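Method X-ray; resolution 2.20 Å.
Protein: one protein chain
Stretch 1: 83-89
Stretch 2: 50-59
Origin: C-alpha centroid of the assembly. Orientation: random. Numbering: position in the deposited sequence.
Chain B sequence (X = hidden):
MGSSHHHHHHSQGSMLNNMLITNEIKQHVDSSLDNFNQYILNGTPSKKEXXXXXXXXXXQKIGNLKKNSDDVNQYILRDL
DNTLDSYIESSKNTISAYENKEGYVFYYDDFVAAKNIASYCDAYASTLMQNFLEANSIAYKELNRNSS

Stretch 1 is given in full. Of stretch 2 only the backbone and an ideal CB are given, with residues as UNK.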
ATOM      1  N   THR B  83       4.169  -3.153  19.786  1.00 25.61           N
ATOM      2  CA  THR B  83       3.491  -2.526  18.663  1.00 25.71           C
ATOM      3  C   THR B  83       2.216  -1.841  19.153  1.00 24.97           C
ATOM      4  O   THR B  83       1.865  -0.762  18.681  1.00 24.25           O
ATOM      5  CB  THR B  83       3.180  -3.568  17.558  1.00 25.40           C
ATOM      6  OG1 THR B  83       4.403  -4.193  17.162  1.00 27.89           O
ATOM      7  CG2 THR B  83       2.533  -2.933  16.346  1.00 21.57           C
ATOM      8  N   LEU B  84       1.528  -2.454  20.112  1.00 25.44           N
ATOM      9  CA  LEU B  84       0.360  -1.803  20.704  1.00 27.02           C
ATOM     10  C   LEU B  84       0.753  -0.503  21.395  1.00 25.15           C
ATOM     11  O   LEU B  84       0.062   0.509  21.251  1.00 25.00           O
ATOM     12  CB  LEU B  84      -0.348  -2.725  21.700  1.00 28.23           C
ATOM     13  CG  LEU B  84      -1.689  -2.145  22.191  1.00 29.13           C
ATOM     14  CD1 LEU B  84      -2.705  -2.126  21.055  1.00 26.67           C
ATOM     15  CD2 LEU B  84      -2.248  -2.910  23.385  1.00 27.29           C
ATOM     16  N   ASP B  85       1.863  -0.513  22.133  1.00 25.30           N
ATOM     17  CA  ASP B  85       2.344   0.716  22.764  1.00 24.56           C
ATOM     18  C   ASP B  85       2.581   1.805  21.709  1.00 27.22           C
ATOM     19  O   ASP B  85       2.313   2.985  21.967  1.00 25.31           O
ATOM     20  CB  ASP B  85       3.639   0.480  23.555  1.00 26.66           C
ATOM     21  CG  ASP B  85       3.433  -0.372  24.810  1.00 29.42           C
ATOM     22  OD1 ASP B  85       2.290  -0.507  25.297  1.00 29.26           O
ATOM     23  OD2 ASP B  85       4.440  -0.908  25.317  1.00 30.59           O
ATOM     24  N   SER B  86       3.077   1.417  20.527  1.00 25.91           N
ATOM     25  CA  SER B  86       3.298   2.391  19.448  1.00 26.81           C
ATOM     26  C   SER B  86       1.985   2.963  18.936  1.00 24.85           C
ATOM     27  O   SER B  86       1.880   4.138  18.627  1.00 25.01           O
ATOM     28  CB  SER B  86       4.058   1.763  18.275  1.00 25.91           C
ATOM     29  OG  SER B  86       5.390   1.443  18.628  1.00 25.49           O
ATOM     30  N   TYR B  87       0.992   2.103  18.813  1.00 25.60           N
ATOM     31  CA  TYR B  87      -0.345   2.535  18.451  1.00 25.83           C
ATOM     32  C   TYR B  87      -0.907   3.494  19.485  1.00 26.12           C
ATOM     33  O   TYR B  87      -1.507   4.505  19.150  1.00 25.51           O
ATOM     34  CB  TYR B  87      -1.259   1.325  18.322  1.00 25.18           C
ATOM     35  CG  TYR B  87      -2.715   1.687  18.338  1.00 26.93           C
ATOM     36  CD1 TYR B  87      -3.307   2.265  17.223  1.00 25.41           C
ATOM     37  CD2 TYR B  87      -3.514   1.436  19.458  1.00 24.65           C
ATOM     38  CE1 TYR B  87      -4.662   2.599  17.210  1.00 27.30           C
ATOM     39  CE2 TYR B  87      -4.877   1.773  19.455  1.00 27.18           C
ATOM     40  CZ  TYR B  87      -5.450   2.347  18.324  1.00 30.18           C
ATOM     41  OH  TYR B  87      -6.801   2.685  18.302  1.00 27.31           O
ATOM     42  N   ILE B  88      -0.719   3.152  20.757  1.00 26.24           N
ATOM     43  CA  ILE B  88      -1.191   4.005  21.843  1.00 26.53           C
ATOM     44  C   ILE B  88      -0.545   5.383  21.742  1.00 28.57           C
ATOM     45  O   ILE B  88      -1.217   6.410  21.868  1.00 27.56           O
ATOM     46  CB  ILE B  88      -0.908   3.346  23.209  1.00 26.06           C
ATOM     47  CG1 ILE B  88      -1.814   2.115  23.356  1.00 26.26           C
ATOM     48  CG2 ILE B  88      -1.151   4.329  24.348  1.00 28.42           C
ATOM     49  CD1 ILE B  88      -1.436   1.173  24.473  1.00 27.67           C
ATOM     50  N   GLU B  89       0.746   5.405  21.436  1.00 29.09           N
ATOM     51  CA  GLU B  89       1.477   6.661  21.357  1.00 29.05           C
ATOM     52  C   GLU B  89       1.043   7.484  20.145  1.00 32.51           C
ATOM     53  O   GLU B  89       0.858   8.693  20.255  1.00 31.65           O
ATOM     54  CB  GLU B  89       2.979   6.384  21.314  1.00 29.17           C
ATOM     55  CG  GLU B  89       3.852   7.609  21.386  1.00 33.01           C
ATOM     56  CD  GLU B  89       5.298   7.304  21.018  1.00 40.79           C
ATOM     57  OE1 GLU B  89       6.126   8.238  21.038  1.00 44.82           O
ATOM     58  OE2 GLU B  89       5.606   6.131  20.685  1.00 45.17           O
ATOM     59  N   UNK B  50     -14.644   4.966  24.269  1.00 31.97           N
ATOM     60  CA  UNK B  50     -14.565   3.594  23.784  1.00 31.93           C
ATOM     61  C   UNK B  50     -13.188   3.277  23.203  1.00 29.55           C
ATOM     62  O   UNK B  50     -12.685   2.166  23.362  1.00 28.68           O
ATOM     63  CB  UNK B  50     -15.646   3.347  22.730  1.00 31.93           C
ATOM     64  N   UNK B  51     -12.585   4.239  22.515  1.00 29.52           N
ATOM     65  CA  UNK B  51     -11.218   4.056  22.004  1.00 27.85           C
ATOM     66  C   UNK B  51     -10.296   3.661  23.145  1.00 28.07           C
ATOM     67  O   UNK B  51      -9.501   2.733  23.047  1.00 27.48           O
ATOM     68  CB  UNK B  51     -10.709   5.329  21.324  1.00 27.85           C
ATOM     69  N   UNK B  52     -10.438   4.388  24.242  1.00 28.72           N
ATOM     70  CA  UNK B  52      -9.549   4.250  25.376  1.00 28.72           C
ATOM     71  C   UNK B  52      -9.795   2.952  26.135  1.00 27.85           C
ATOM     72  O   UNK B  52      -8.851   2.223  26.450  1.00 28.69           O
ATOM     73  CB  UNK B  52      -9.710   5.447  26.316  1.00 28.72           C
ATOM     74  N   UNK B  53     -11.064   2.649  26.401  1.00 28.31           N
ATOM     75  CA  UNK B  53     -11.441   1.398  27.058  1.00 27.99           C
ATOM     76  C   UNK B  53     -10.959   0.168  26.301  1.00 27.03           C
ATOM     77  O   UNK B  53     -10.436  -0.781  26.892  1.00 26.52           O
ATOM     78  CB  UNK B  53     -12.961   1.333  27.221  1.00 27.99           C
ATOM     79  N   UNK B  54     -11.148   0.165  24.987  1.00 26.21           N
ATOM     80  CA  UNK B  54     -10.735  -0.986  24.206  1.00 27.57           C
ATOM     81  C   UNK B  54      -9.213  -1.176  24.204  1.00 24.26           C
ATOM     82  O   UNK B  54      -8.763  -2.317  24.292  1.00 25.97           O
ATOM     83  CB  UNK B  54     -11.245  -0.843  22.770  1.00 27.57           C
ATOM     84  N   UNK B  55      -8.398  -0.114  24.148  1.00 26.80           N
ATOM     85  CA  UNK B  55      -6.948  -0.388  24.235  1.00 27.12           C
ATOM     86  C   UNK B  55      -6.500  -0.811  25.612  1.00 26.73           C
ATOM     87  O   UNK B  55      -5.520  -1.534  25.733  1.00 26.04           O
ATOM     88  CB  UNK B  55      -6.152   0.850  23.818  1.00 27.12           C
ATOM     89  N   UNK B  56      -7.192  -0.352  26.650  1.00 26.48           N
ATOM     90  CA  UNK B  56      -6.874  -0.799  28.004  1.00 24.65           C
ATOM     91  C   UNK B  56      -7.039  -2.292  28.072  1.00 24.55           C
ATOM     92  O   UNK B  56      -6.192  -3.003  28.615  1.00 26.86           O
ATOM     93  CB  UNK B  56      -7.756  -0.109  29.046  1.00 24.65           C
ATOM     94  N   UNK B  57      -8.118  -2.782  27.475  1.00 25.36           N
ATOM     95  CA  UNK B  57      -8.430  -4.196  27.535  1.00 25.13           C
ATOM     96  C   UNK B  57      -7.454  -5.016  26.686  1.00 27.69           C
ATOM     97  O   UNK B  57      -7.039  -6.109  27.085  1.00 27.63           O
ATOM     98  CB  UNK B  57      -9.869  -4.437  27.073  1.00 25.13           C
ATOM     99  N   UNK B  58      -7.102  -4.512  25.505  1.00 25.58           N
ATOM    100  CA  UNK B  58      -6.116  -5.213  24.665  1.00 28.29           C
ATOM    101  C   UNK B  58      -4.760  -5.311  25.379  1.00 25.32           C
ATOM    102  O   UNK B  58      -4.126  -6.360  25.406  1.00 25.50           O
ATOM    103  CB  UNK B  58      -5.952  -4.495  23.324  1.00 28.29           C
ATOM    104  N   UNK B  59      -4.330  -4.200  25.965  1.00 25.45           N
ATOM    105  CA  UNK B  59      -3.081  -4.151  26.717  1.00 27.94           C
ATOM    106  C   UNK B  59      -3.024  -5.164  27.881  1.00 30.84           C
ATOM    107  O   UNK B  59      -2.030  -5.887  28.044  1.00 30.34           O
ATOM    108  CB  UNK B  59      -2.877  -2.735  27.261  1.00 27.94           C
TER

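Two helical stretches of one chain pack nearly antiparallel, at 162°, with axes 11.0 Å apart at closest approach. Stretch 1 offers Leu-84, Tyr-87 and Ile-88 as an apolar strip, with the carboxylate of Asp-85 beside it.

Position 50 lies beyond the reach of stretch 1; helical backbone angles aside, nothing visible restricts it, and many residues would serve. It is Ser-50, whose OG is hydrogen-bonded elsewhere in the structure.

At position 51 CA-to-CB points sideways and nothing of stretch 1 lies within 5.5 Å of the ideal CB. A short side chain would stop short of Tyr-87, whereas a long or aromatic one could reach it. Tyr-51 does so: its ring edge meets Tyr-87 OH, with CD1 3.7 Å from that oxygen, and its CE1 lies 4.3 Å from Tyr-87 CZ.

Positions 52, 53 and 54 have no partner in stretch 1, so polar or apolar residues compatible with a helix would all suit. They are Asn-52, Asn-53 and Glu-54, none of which touches stretch 1.

Position 55 points toward stretch 1, and its ideal CB sits 4.5 Å from Ile-88 CG1, 4.6 Å from Tyr-87 CE2 and 5.3 Å from Leu-84 CD1. Such hydrocarbon surroundings favour a compact apolar residue: alanine would touch less, while valine or isoleucine could fill more of the space. The residue is Val-55. Its CG1 packs tightly against the edge of the Tyr-87 ring, 3.2 Å from CE2, and lies 4.3 Å from Ile-88 CG1 and 4.5 Å from Leu-84 CD1, so one methyl meets all three side chains.

Position 56 points away and position 57 is out of reach, leaving both choices open as far as stretch 1 is concerned. They are Ile-56 and Leu-57, and both touch a crystal neighbour.

At position 58 CA-to-CB points toward stretch 1, with Leu-84 CD2 already 4.0 Å from the ideal CB. A small residue such as alanine or serine needs no further room to make contact. Ala-58 packs its CB against Leu-84 CD2 at 4.0 Å.

Position 59 points sideways, its ideal CB 3.9 Å from Leu-84 CD2, while Asp-85 places a negative charge farther off. An apolar residue could cover the leucine, but a long basic one can combine both contacts. Lys-59 lays its CB 3.9 Å from Leu-84 CD2, then extends, with chi3 and chi4 both t, to bring NZ 2.6 Å from Asp-85 OD1 in a hydrogen-bonded salt bridge.

Stretch 2, residues 50-59: SYNNEVILAK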
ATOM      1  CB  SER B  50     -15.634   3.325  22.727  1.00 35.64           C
ATOM      2  OG  SER B  50     -16.925   3.371  23.298  1.00 36.66           O
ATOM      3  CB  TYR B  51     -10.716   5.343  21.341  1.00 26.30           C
ATOM      4  CG  TYR B  51      -9.251   5.623  21.607  1.00 27.00           C
ATOM      5  CD1 TYR B  51      -8.272   4.982  20.870  1.00 27.89           C
ATOM      6  CD2 TYR B  51      -8.841   6.531  22.586  1.00 26.89           C
ATOM      7  CE1 TYR B  51      -6.938   5.198  21.106  1.00 28.28           C
ATOM      8  CE2 TYR B  51      -7.462   6.771  22.831  1.00 26.96           C
ATOM      9  CZ  TYR B  51      -6.530   6.085  22.065  1.00 29.42           C
ATOM     10  OH  TYR B  51      -5.170   6.225  22.196  1.00 29.48           O
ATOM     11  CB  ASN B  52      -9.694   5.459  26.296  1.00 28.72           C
ATOM     12  CG  ASN B  52      -8.744   5.406  27.466  1.00 34.25           C
ATOM     13  OD1 ASN B  52      -9.157   5.509  28.631  1.00 33.76           O
ATOM     14  ND2 ASN B  52      -7.458   5.211  27.166  1.00 32.44           N
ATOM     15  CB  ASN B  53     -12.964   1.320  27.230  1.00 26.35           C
ATOM     16  CG  ASN B  53     -13.497   2.297  28.293  1.00 30.91           C
ATOM     17  OD1 ASN B  53     -12.738   3.018  28.939  1.00 27.42           O
ATOM     18  ND2 ASN B  53     -14.811   2.331  28.450  1.00 28.17           N
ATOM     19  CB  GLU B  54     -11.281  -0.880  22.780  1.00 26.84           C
ATOM     20  CG  GLU B  54     -12.808  -0.952  22.719  1.00 27.07           C
ATOM     21  CD  GLU B  54     -13.348  -2.350  23.004  1.00 30.58           C
ATOM     22  OE1 GLU B  54     -12.694  -3.355  22.655  1.00 32.18           O
ATOM     23  OE2 GLU B  54     -14.437  -2.458  23.584  1.00 33.12           O
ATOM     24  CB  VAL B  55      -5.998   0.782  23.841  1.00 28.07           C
ATOM     25  CG1 VAL B  55      -5.797   0.803  22.395  1.00 31.33           C
ATOM     26  CG2 VAL B  55      -6.429   2.126  24.341  1.00 25.48           C
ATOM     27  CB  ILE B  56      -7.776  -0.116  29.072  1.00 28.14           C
ATOM     28  CG1 ILE B  56      -7.313   1.319  29.311  1.00 25.69           C
ATOM     29  CG2 ILE B  56      -7.729  -0.877  30.380  1.00 25.35           C
ATOM     30  CD1 ILE B  56      -8.384   2.206  29.946  1.00 27.96           C
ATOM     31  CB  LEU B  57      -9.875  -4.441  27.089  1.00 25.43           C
ATOM     32  CG  LEU B  57     -10.988  -3.887  27.993  1.00 29.12           C
ATOM     33  CD1 LEU B  57     -12.327  -3.878  27.265  1.00 26.04           C
ATOM     34  CD2 LEU B  57     -11.086  -4.687  29.292  1.00 26.58           C
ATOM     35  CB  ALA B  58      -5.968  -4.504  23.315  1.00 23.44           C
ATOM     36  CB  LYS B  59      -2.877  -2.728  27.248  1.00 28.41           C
ATOM     37  CG  LYS B  59      -1.583  -2.515  28.000  1.00 33.43           C
ATOM     38  CD  LYS B  59      -0.387  -2.425  27.060  1.00 34.93           C
ATOM     39  CE  LYS B  59       0.913  -2.320  27.859  1.00 33.26           C
ATOM     40  NZ  LYS B  59       2.112  -2.466  26.992  1.00 36.80           N
TER
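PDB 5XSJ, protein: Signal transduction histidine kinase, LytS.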